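Long-range contacts in D-2-hydroxyacid dehydrogensase protein (Ketogulonicigenium vulgare, PDB 4LSW), which probably catalyses the NAD(P)-dependent interconversion of D-2-hydroxyacids and 2-oxoacids: residues T2-I6 with R45-I49; S116-A122 with Y137-V143. The contacts are given in a common frame with arbitrary orientation. Numbering follows the deposited sequence.

Contact 1: T2-I6 with R45-I49; sequences TKPEI and RIRAI
The segments converge and run parallel where strand 5-8 meets strand 48-52. Residues 2-6 are extended; Arg45 (-85/-19) and Arg47 (-103/-22) kink the other segment before Ala48 becomes extended. Ile6 and Ala48 are in register, CA to CA 4.8 Å. The one hydrogen bond between the segments is Arg47 N to Glu5 O, 3.0 Å at 176°. Beyond it Ile6 CA lies 3.1 Å from Ala48 O, a CH...O contact.

Glu5 points its CA-CB bond toward the other segment. Its chi1 is m and chi2 is t, which brings OE2 to 3.2 Å from Arg45 CD. Arg45 is extended (m, t, t), and its NE stays 4.0 Å from Glu5 OE2. The oxygen is well out of the guanidinium plane, so this is attraction between charges, not a salt bridge. Glu5 OE1 bonds His27. Arg47 (m, t, p) passes NH1 4.1 Å from Pro4 CB; its NE makes a salt bridge to Glu69. Ile6 is p, t; its CG2 meets Ala48 CB at 4.0 Å. Ile46 (m, m) brings CD1 to 3.9 Å from Ile6 C.

This is the entrance to two parallel strands of an alpha/beta domain. Phe305 of helix 287-306 touches Pro4, Arg47 and Ala48. One backbone hydrogen bond and apolar contacts join the segments; the pairing continues with Ala48 and Leu7. The charged ends of Glu5 and Arg47 have stronger partners beyond this pair.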
ATOM      1  N   THR A   2      -9.706  24.736  26.157  1.00 11.65           N
ATOM      2  CA  THR A   2      -8.472  24.226  25.555  1.00 12.23           C
ATOM      3  C   THR A   2      -8.675  23.786  24.123  1.00 13.16           C
ATOM      4  O   THR A   2      -9.684  23.171  23.786  1.00 15.64           O
ATOM      5  CB  THR A   2      -7.901  23.012  26.312  1.00 19.65           C
ATOM      6  OG1 THR A   2      -8.737  21.873  26.081  1.00 29.15           O
ATOM      7  CG2 THR A   2      -7.795  23.284  27.801  1.00 15.64           C
ATOM      8  N   LYS A   3      -7.697  24.114  23.291  1.00 11.98           N
ATOM      9  CA  LYS A   3      -7.558  23.518  21.977  1.00 13.91           C
ATOM     10  C   LYS A   3      -6.144  22.955  21.984  1.00 13.32           C
ATOM     11  O   LYS A   3      -5.183  23.701  21.755  1.00 14.08           O
ATOM     12  CB  LYS A   3      -7.701  24.566  20.872  1.00 16.65           C
ATOM     13  CG  LYS A   3      -9.081  25.205  20.770  1.00 17.88           C
ATOM     14  CD  LYS A   3      -9.187  26.054  19.519  1.00 19.71           C
ATOM     15  CE  LYS A   3      -8.969  25.207  18.284  1.00 18.79           C
ATOM     16  NZ  LYS A   3      -9.073  25.991  17.026  1.00 22.49           N
ATOM     17  N   PRO A   4      -6.013  21.648  22.276  1.00 12.91           N
ATOM     18  CA  PRO A   4      -4.699  21.019  22.458  1.00 12.46           C
ATOM     19  C   PRO A   4      -3.759  21.305  21.297  1.00 14.03           C
ATOM     20  O   PRO A   4      -4.181  21.402  20.141  1.00 13.82           O
ATOM     21  CB  PRO A   4      -5.028  19.527  22.528  1.00 15.28           C
ATOM     22  CG  PRO A   4      -6.423  19.489  23.073  1.00 17.34           C
ATOM     23  CD  PRO A   4      -7.111  20.681  22.454  1.00 16.86           C
ATOM     24  N   GLU A   5      -2.487  21.484  21.615  1.00 14.88           N
ATOM     25  CA  GLU A   5      -1.548  21.895  20.594  1.00 15.07           C
ATOM     26  C   GLU A   5      -0.869  20.689  19.986  1.00 12.41           C
ATOM     27  O   GLU A   5      -0.345  19.814  20.688  1.00 14.13           O
ATOM     28  CB  GLU A   5      -0.551  22.913  21.139  1.00 18.73           C
ATOM     29  CG  GLU A   5      -1.267  24.100  21.759  1.00 21.37           C
ATOM     30  CD  GLU A   5      -0.406  25.330  21.861  1.00 22.57           C
ATOM     31  OE1 GLU A   5       0.412  25.575  20.950  1.00 23.31           O
ATOM     32  OE2 GLU A   5      -0.561  26.053  22.862  1.00 25.96           O
ATOM     33  N   ILE A   6      -0.936  20.630  18.661  1.00 11.52           N
ATOM     34  CA  ILE A   6      -0.374  19.513  17.919  1.00 10.65           C
ATOM     35  C   ILE A   6       0.546  20.003  16.802  1.00  9.56           C
ATOM     36  O   ILE A   6       0.433  21.137  16.329  1.00  9.58           O
ATOM     37  CB  ILE A   6      -1.477  18.594  17.358  1.00 10.25           C
ATOM     38  CG1 ILE A   6      -2.210  19.247  16.193  1.00 12.55           C
ATOM     39  CG2 ILE A   6      -2.474  18.211  18.446  1.00 13.11           C
ATOM     40  CD1 ILE A   6      -3.244  18.326  15.590  1.00 17.13           C
ATOM     41  N   ARG A  45       5.119  22.979  23.770  1.00 10.26           N
ATOM     42  CA  ARG A  45       3.664  22.908  23.816  1.00 13.35           C
ATOM     43  C   ARG A  45       3.075  21.656  23.181  1.00 12.70           C
ATOM     44  O   ARG A  45       1.924  21.310  23.450  1.00 14.71           O
ATOM     45  CB  ARG A  45       3.055  24.122  23.130  1.00 13.50           C
ATOM     46  CG  ARG A  45       3.528  25.441  23.704  1.00 15.96           C
ATOM     47  CD  ARG A  45       2.538  26.523  23.364  1.00 22.98           C
ATOM     48  NE  ARG A  45       2.928  27.852  23.832  1.00 18.93           N
ATOM     49  CZ  ARG A  45       2.597  28.365  25.016  1.00 16.48           C
ATOM     50  NH1 ARG A  45       1.895  27.651  25.888  1.00 16.39           N
ATOM     51  NH2 ARG A  45       2.980  29.598  25.331  1.00 11.93           N
ATOM     52  N   ILE A  46       3.856  20.991  22.342  1.00 10.50           N
ATOM     53  CA  ILE A  46       3.325  19.910  21.518  1.00 11.10           C
ATOM     54  C   ILE A  46       2.980  18.660  22.324  1.00 10.52           C
ATOM     55  O   ILE A  46       3.844  18.040  22.941  1.00 12.25           O
ATOM     56  CB  ILE A  46       4.300  19.543  20.378  1.00  8.50           C
ATOM     57  CG1 ILE A  46       4.596  20.766  19.506  1.00  9.55           C
ATOM     58  CG2 ILE A  46       3.727  18.407  19.534  1.00 11.24           C
ATOM     59  CD1 ILE A  46       3.355  21.536  19.053  1.00 11.07           C
ATOM     60  N   ARG A  47       1.703  18.288  22.294  1.00 10.34           N
ATOM     61  CA  ARG A  47       1.248  17.100  23.001  1.00 10.33           C
ATOM     62  C   ARG A  47       1.017  15.942  22.034  1.00  9.31           C
ATOM     63  O   ARG A  47       1.037  14.790  22.436  1.00 10.53           O
ATOM     64  CB  ARG A  47      -0.007  17.408  23.814  1.00 15.80           C
ATOM     65  CG  ARG A  47       0.255  18.339  24.997  1.00 17.22           C
ATOM     66  CD  ARG A  47      -1.035  18.756  25.670  1.00 21.27           C
ATOM     67  NE  ARG A  47      -1.762  17.601  26.187  1.00 20.40           N
ATOM     68  CZ  ARG A  47      -3.053  17.608  26.503  1.00 21.33           C
ATOM     69  NH1 ARG A  47      -3.767  18.711  26.355  1.00 23.45           N
ATOM     70  NH2 ARG A  47      -3.626  16.503  26.959  1.00 25.36           N
ATOM     71  N   ALA A  48       0.799  16.251  20.758  1.00 10.03           N
ATOM     72  CA  ALA A  48       0.677  15.193  19.757  1.00  9.24           C
ATOM     73  C   ALA A  48       1.254  15.627  18.414  1.00  8.46           C
ATOM     74  O   ALA A  48       1.201  16.805  18.063  1.00  9.09           O
ATOM     75  CB  ALA A  48      -0.777  14.754  19.588  1.00 10.47           C
ATOM     76  N   ILE A  49       1.800  14.661  17.683  1.00  9.15           N
ATOM     77  CA  ILE A  49       2.241  14.880  16.312  1.00  8.59           C
ATOM     78  C   ILE A  49       1.259  14.168  15.395  1.00  8.79           C
ATOM     79  O   ILE A  49       0.819  13.048  15.686  1.00 10.76           O
ATOM     80  CB  ILE A  49       3.663  14.357  16.087  1.00  8.52           C
ATOM     81  CG1 ILE A  49       4.672  15.249  16.815  1.00 10.52           C
ATOM     82  CG2 ILE A  49       3.987  14.316  14.595  1.00 10.05           C
ATOM     83  CD1 ILE A  49       6.069  14.680  16.842  1.00  9.48           C
TER

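Contact 2: S116-A122 with Y137-V143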
ATOM      1  N   SER A 116      -5.028  -8.803 -18.573  1.00  5.80           N
ATOM      2  CA  SER A 116      -5.330 -10.048 -19.261  1.00  6.54           C
ATOM      3  C   SER A 116      -6.220  -9.841 -20.488  1.00  6.19           C
ATOM      4  O   SER A 116      -6.010 -10.466 -21.528  1.00  8.73           O
ATOM      5  CB  SER A 116      -5.956 -11.059 -18.309  1.00  6.58           C
ATOM      6  OG  SER A 116      -5.851 -12.360 -18.853  1.00  7.92           O
ATOM      7  N   ARG A 117      -7.215  -8.967 -20.361  1.00  5.73           N
ATOM      8  CA  ARG A 117      -8.164  -8.741 -21.455  1.00  5.24           C
ATOM      9  C   ARG A 117      -7.789  -7.548 -22.337  1.00  8.66           C
ATOM     10  O   ARG A 117      -8.558  -7.179 -23.231  1.00  8.07           O
ATOM     11  CB  ARG A 117      -9.586  -8.570 -20.902  1.00  5.84           C
ATOM     12  CG  ARG A 117     -10.092  -9.787 -20.111  1.00  5.76           C
ATOM     13  CD  ARG A 117     -10.195 -11.026 -21.004  1.00  6.66           C
ATOM     14  NE  ARG A 117     -11.126 -10.766 -22.097  1.00  6.68           N
ATOM     15  CZ  ARG A 117     -12.435 -10.986 -22.018  1.00  9.42           C
ATOM     16  NH1 ARG A 117     -12.954 -11.504 -20.913  1.00  5.57           N
ATOM     17  NH2 ARG A 117     -13.230 -10.696 -23.044  1.00  8.21           N
ATOM     18  N   GLY A 118      -6.601  -6.977 -22.107  1.00  9.21           N
ATOM     19  CA  GLY A 118      -6.089  -5.871 -22.906  1.00  9.76           C
ATOM     20  C   GLY A 118      -7.009  -4.667 -22.981  1.00 11.30           C
ATOM     21  O   GLY A 118      -7.204  -4.084 -24.050  1.00 12.68           O
ATOM     22  N   ILE A 119      -7.570  -4.286 -21.840  1.00  8.64           N
ATOM     23  CA  ILE A 119      -8.579  -3.232 -21.809  1.00  9.39           C
ATOM     24  C   ILE A 119      -8.012  -1.865 -22.210  1.00 11.86           C
ATOM     25  O   ILE A 119      -8.694  -1.092 -22.886  1.00 11.41           O
ATOM     26  CB  ILE A 119      -9.289  -3.189 -20.426  1.00 10.67           C
ATOM     27  CG1 ILE A 119     -10.165  -4.430 -20.261  1.00 10.42           C
ATOM     28  CG2 ILE A 119     -10.133  -1.922 -20.252  1.00 14.51           C
ATOM     29  CD1 ILE A 119     -10.927  -4.477 -18.957  1.00 13.45           C
ATOM     30  N   ILE A 120      -6.773  -1.578 -21.807  1.00 12.43           N
ATOM     31  CA  ILE A 120      -6.115  -0.319 -22.164  1.00 13.29           C
ATOM     32  C   ILE A 120      -6.031  -0.168 -23.673  1.00 13.71           C
ATOM     33  O   ILE A 120      -6.460   0.840 -24.238  1.00 14.76           O
ATOM     34  CB  ILE A 120      -4.684  -0.256 -21.626  1.00 14.14           C
ATOM     35  CG1 ILE A 120      -4.670  -0.353 -20.107  1.00 15.64           C
ATOM     36  CG2 ILE A 120      -3.969   1.011 -22.132  1.00 17.03           C
ATOM     37  CD1 ILE A 120      -5.458   0.727 -19.421  1.00 16.64           C
ATOM     38  N   GLY A 121      -5.468  -1.179 -24.329  1.00 13.82           N
ATOM     39  CA  GLY A 121      -5.310  -1.140 -25.774  1.00 14.06           C
ATOM     40  C   GLY A 121      -6.634  -1.168 -26.507  1.00 15.91           C
ATOM     41  O   GLY A 121      -6.766  -0.632 -27.607  1.00 15.43           O
ATOM     42  N   ALA A 122      -7.627  -1.797 -25.888  1.00 12.37           N
ATOM     43  CA  ALA A 122      -8.931  -1.951 -26.505  1.00 13.12           C
ATOM     44  C   ALA A 122      -9.652  -0.619 -26.521  1.00 13.12           C
ATOM     45  O   ALA A 122     -10.364  -0.306 -27.475  1.00 13.92           O
ATOM     46  CB  ALA A 122      -9.749  -2.988 -25.755  1.00 11.49           C
ATOM     47  N   TYR A 137      -9.883  -6.011 -32.710  1.00 17.52           N
ATOM     48  CA  TYR A 137      -8.819  -5.988 -31.710  1.00 18.47           C
ATOM     49  C   TYR A 137      -8.379  -7.439 -31.556  1.00 13.58           C
ATOM     50  O   TYR A 137      -9.207  -8.344 -31.609  1.00 14.61           O
ATOM     51  CB  TYR A 137      -9.364  -5.443 -30.382  1.00 16.15           C
ATOM     52  CG  TYR A 137      -8.336  -5.126 -29.314  1.00 15.40           C
ATOM     53  CD1 TYR A 137      -7.316  -4.211 -29.536  1.00 13.16           C
ATOM     54  CD2 TYR A 137      -8.422  -5.715 -28.053  1.00 13.89           C
ATOM     55  CE1 TYR A 137      -6.393  -3.913 -28.544  1.00 15.16           C
ATOM     56  CE2 TYR A 137      -7.511  -5.427 -27.067  1.00 16.36           C
ATOM     57  CZ  TYR A 137      -6.498  -4.531 -27.308  1.00 14.27           C
ATOM     58  OH  TYR A 137      -5.590  -4.245 -26.314  1.00 16.52           O
ATOM     59  N   PRO A 138      -7.065  -7.671 -31.400  1.00 13.99           N
ATOM     60  CA  PRO A 138      -6.592  -9.050 -31.245  1.00 15.95           C
ATOM     61  C   PRO A 138      -7.247  -9.757 -30.056  1.00 11.98           C
ATOM     62  O   PRO A 138      -7.540  -9.113 -29.044  1.00 14.63           O
ATOM     63  CB  PRO A 138      -5.089  -8.876 -30.988  1.00 16.43           C
ATOM     64  CG  PRO A 138      -4.743  -7.570 -31.642  1.00 17.12           C
ATOM     65  CD  PRO A 138      -5.958  -6.699 -31.400  1.00 18.60           C
ATOM     66  N   LEU A 139      -7.488 -11.056 -30.201  1.00 10.36           N
ATOM     67  CA  LEU A 139      -8.010 -11.869 -29.108  1.00 11.28           C
ATOM     68  C   LEU A 139      -7.064 -11.846 -27.914  1.00 11.83           C
ATOM     69  O   LEU A 139      -5.839 -11.918 -28.068  1.00 13.49           O
ATOM     70  CB  LEU A 139      -8.266 -13.301 -29.566  1.00  9.92           C
ATOM     71  CG  LEU A 139      -9.295 -13.501 -30.683  1.00 10.49           C
ATOM     72  CD1 LEU A 139      -9.395 -14.971 -31.065  1.00 12.73           C
ATOM     73  CD2 LEU A 139     -10.644 -12.983 -30.241  1.00  9.54           C
ATOM     74  N   LYS A 140      -7.637 -11.722 -26.721  1.00  8.49           N
ATOM     75  CA  LYS A 140      -6.843 -11.681 -25.496  1.00  9.93           C
ATOM     76  C   LYS A 140      -7.027 -12.964 -24.672  1.00  7.30           C
ATOM     77  O   LYS A 140      -7.439 -13.992 -25.212  1.00  9.85           O
ATOM     78  CB  LYS A 140      -7.153 -10.397 -24.716  1.00  9.10           C
ATOM     79  CG  LYS A 140      -6.857  -9.138 -25.543  1.00 11.41           C
ATOM     80  CD  LYS A 140      -5.345  -8.938 -25.732  1.00 14.58           C
ATOM     81  CE  LYS A 140      -5.048  -7.933 -26.838  1.00 17.73           C
ATOM     82  NZ  LYS A 140      -3.606  -7.565 -26.884  1.00 27.98           N
ATOM     83  N   ARG A 141      -6.699 -12.913 -23.384  1.00  8.36           N
ATOM     84  CA  ARG A 141      -6.627 -14.127 -22.579  1.00  7.57           C
ATOM     85  C   ARG A 141      -7.644 -14.179 -21.446  1.00  5.78           C
ATOM     86  O   ARG A 141      -7.798 -13.221 -20.683  1.00  6.86           O
ATOM     87  CB  ARG A 141      -5.222 -14.303 -22.000  1.00  9.59           C
ATOM     88  CG  ARG A 141      -4.129 -14.483 -23.057  1.00 13.98           C
ATOM     89  CD  ARG A 141      -4.353 -15.733 -23.897  1.00 13.47           C
ATOM     90  NE  ARG A 141      -4.444 -16.960 -23.101  1.00 15.11           N
ATOM     91  CZ  ARG A 141      -3.405 -17.702 -22.723  1.00 18.71           C
ATOM     92  NH1 ARG A 141      -2.168 -17.348 -23.059  1.00 17.21           N
ATOM     93  NH2 ARG A 141      -3.599 -18.804 -22.009  1.00 16.15           N
ATOM     94  N   ARG A 142      -8.305 -15.327 -21.344  1.00  7.07           N
ATOM     95  CA  ARG A 142      -9.278 -15.606 -20.299  1.00  6.35           C
ATOM     96  C   ARG A 142      -8.731 -15.471 -18.876  1.00  8.33           C
ATOM     97  O   ARG A 142      -7.567 -15.802 -18.591  1.00  7.29           O
ATOM     98  CB  ARG A 142      -9.842 -17.010 -20.490  1.00  5.01           C
ATOM     99  CG  ARG A 142     -10.792 -17.456 -19.368  1.00  5.94           C
ATOM    100  CD  ARG A 142     -11.363 -18.840 -19.629  1.00  7.49           C
ATOM    101  NE  ARG A 142     -12.153 -18.895 -20.860  1.00  7.79           N
ATOM    102  CZ  ARG A 142     -12.738 -20.005 -21.303  1.00  8.80           C
ATOM    103  NH1 ARG A 142     -12.623 -21.137 -20.606  1.00 10.12           N
ATOM    104  NH2 ARG A 142     -13.432 -19.990 -22.434  1.00 11.03           N
ATOM    105  N   VAL A 143      -9.580 -14.984 -17.982  1.00  6.93           N
ATOM    106  CA  VAL A 143      -9.276 -14.989 -16.558  1.00  4.76           C
ATOM    107  C   VAL A 143      -9.997 -16.116 -15.801  1.00  4.81           C
ATOM    108  O   VAL A 143      -9.351 -16.924 -15.125  1.00  5.94           O
ATOM    109  CB  VAL A 143      -9.579 -13.616 -15.901  1.00  4.72           C
ATOM    110  CG1 VAL A 143      -9.493 -13.720 -14.372  1.00  5.42           C
ATOM    111  CG2 VAL A 143      -8.617 -12.565 -16.421  1.00  7.04           C
TER
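Gly118 does two jobs at once. With phi/psi 55/44 it is the C-prime residue of a Schellman motif that ends helix 101-116, and it is also the N-cap position of helix 119-128. Its carbonyl O accepts Ala122 N at 3.0 Å in the first turn of the new helix. The same O takes a weak hydrogen bond from Tyr137 OH, 2.8 Å away.

The two glycines leave room for the tyrosine hydroxyl. A CB on Gly118 or on Gly121 would clash with Tyr137 OH, which already sits 3.2 Å from Gly121 CA. Ala122 CB lies over one face, 3.9 Å from the centroid of the Tyr137 ring, in a CH-pi contact. Trp125 of the same helix also meets the ring.

Further along, the loop pairs with the end of helix 101-116. Arg141 N donates to Ser116 O (3.1 Å), and Ser116 OG donates to Arg141 O (2.8 Å). Ser116 thus holds both backbone polar groups of Arg141. The Arg141 side chain leads away to a salt bridge with Glu226. Val143 CG2 packs 3.6 Å from Ser116 CB, and both side chains touch Phe200 of strand 200-203.

The contact fastens the loop before strand 147-151 to a helix-helix junction of the probable coenzyme-binding domain. All three hydrogen bonds end on backbone carbonyls; one donor is a backbone NH, the others are the hydroxyls of Ser116 and, weakly, Tyr137.

In the fold
The contacts lie on opposite sides of the chain's centre, in different domains. Their centres are 54 Å apart and their nearest atoms about 38 Å. Contact 1 closes before contact 2 opens. Contact 1 belongs to the mixed sheet that contains strands 5-8 and 48-52; contact 2 borders the parallel, Rossmann-type sheet whose first strand along the chain is 147-151. They share no strand or helix. Helix 287-306, which follows the last strand of the parallel sheet, reaches back to touch contact 1, while helix 101-116 ends at contact 2. As in related dehydrogenases, the active site probably lies in the cleft between the domains.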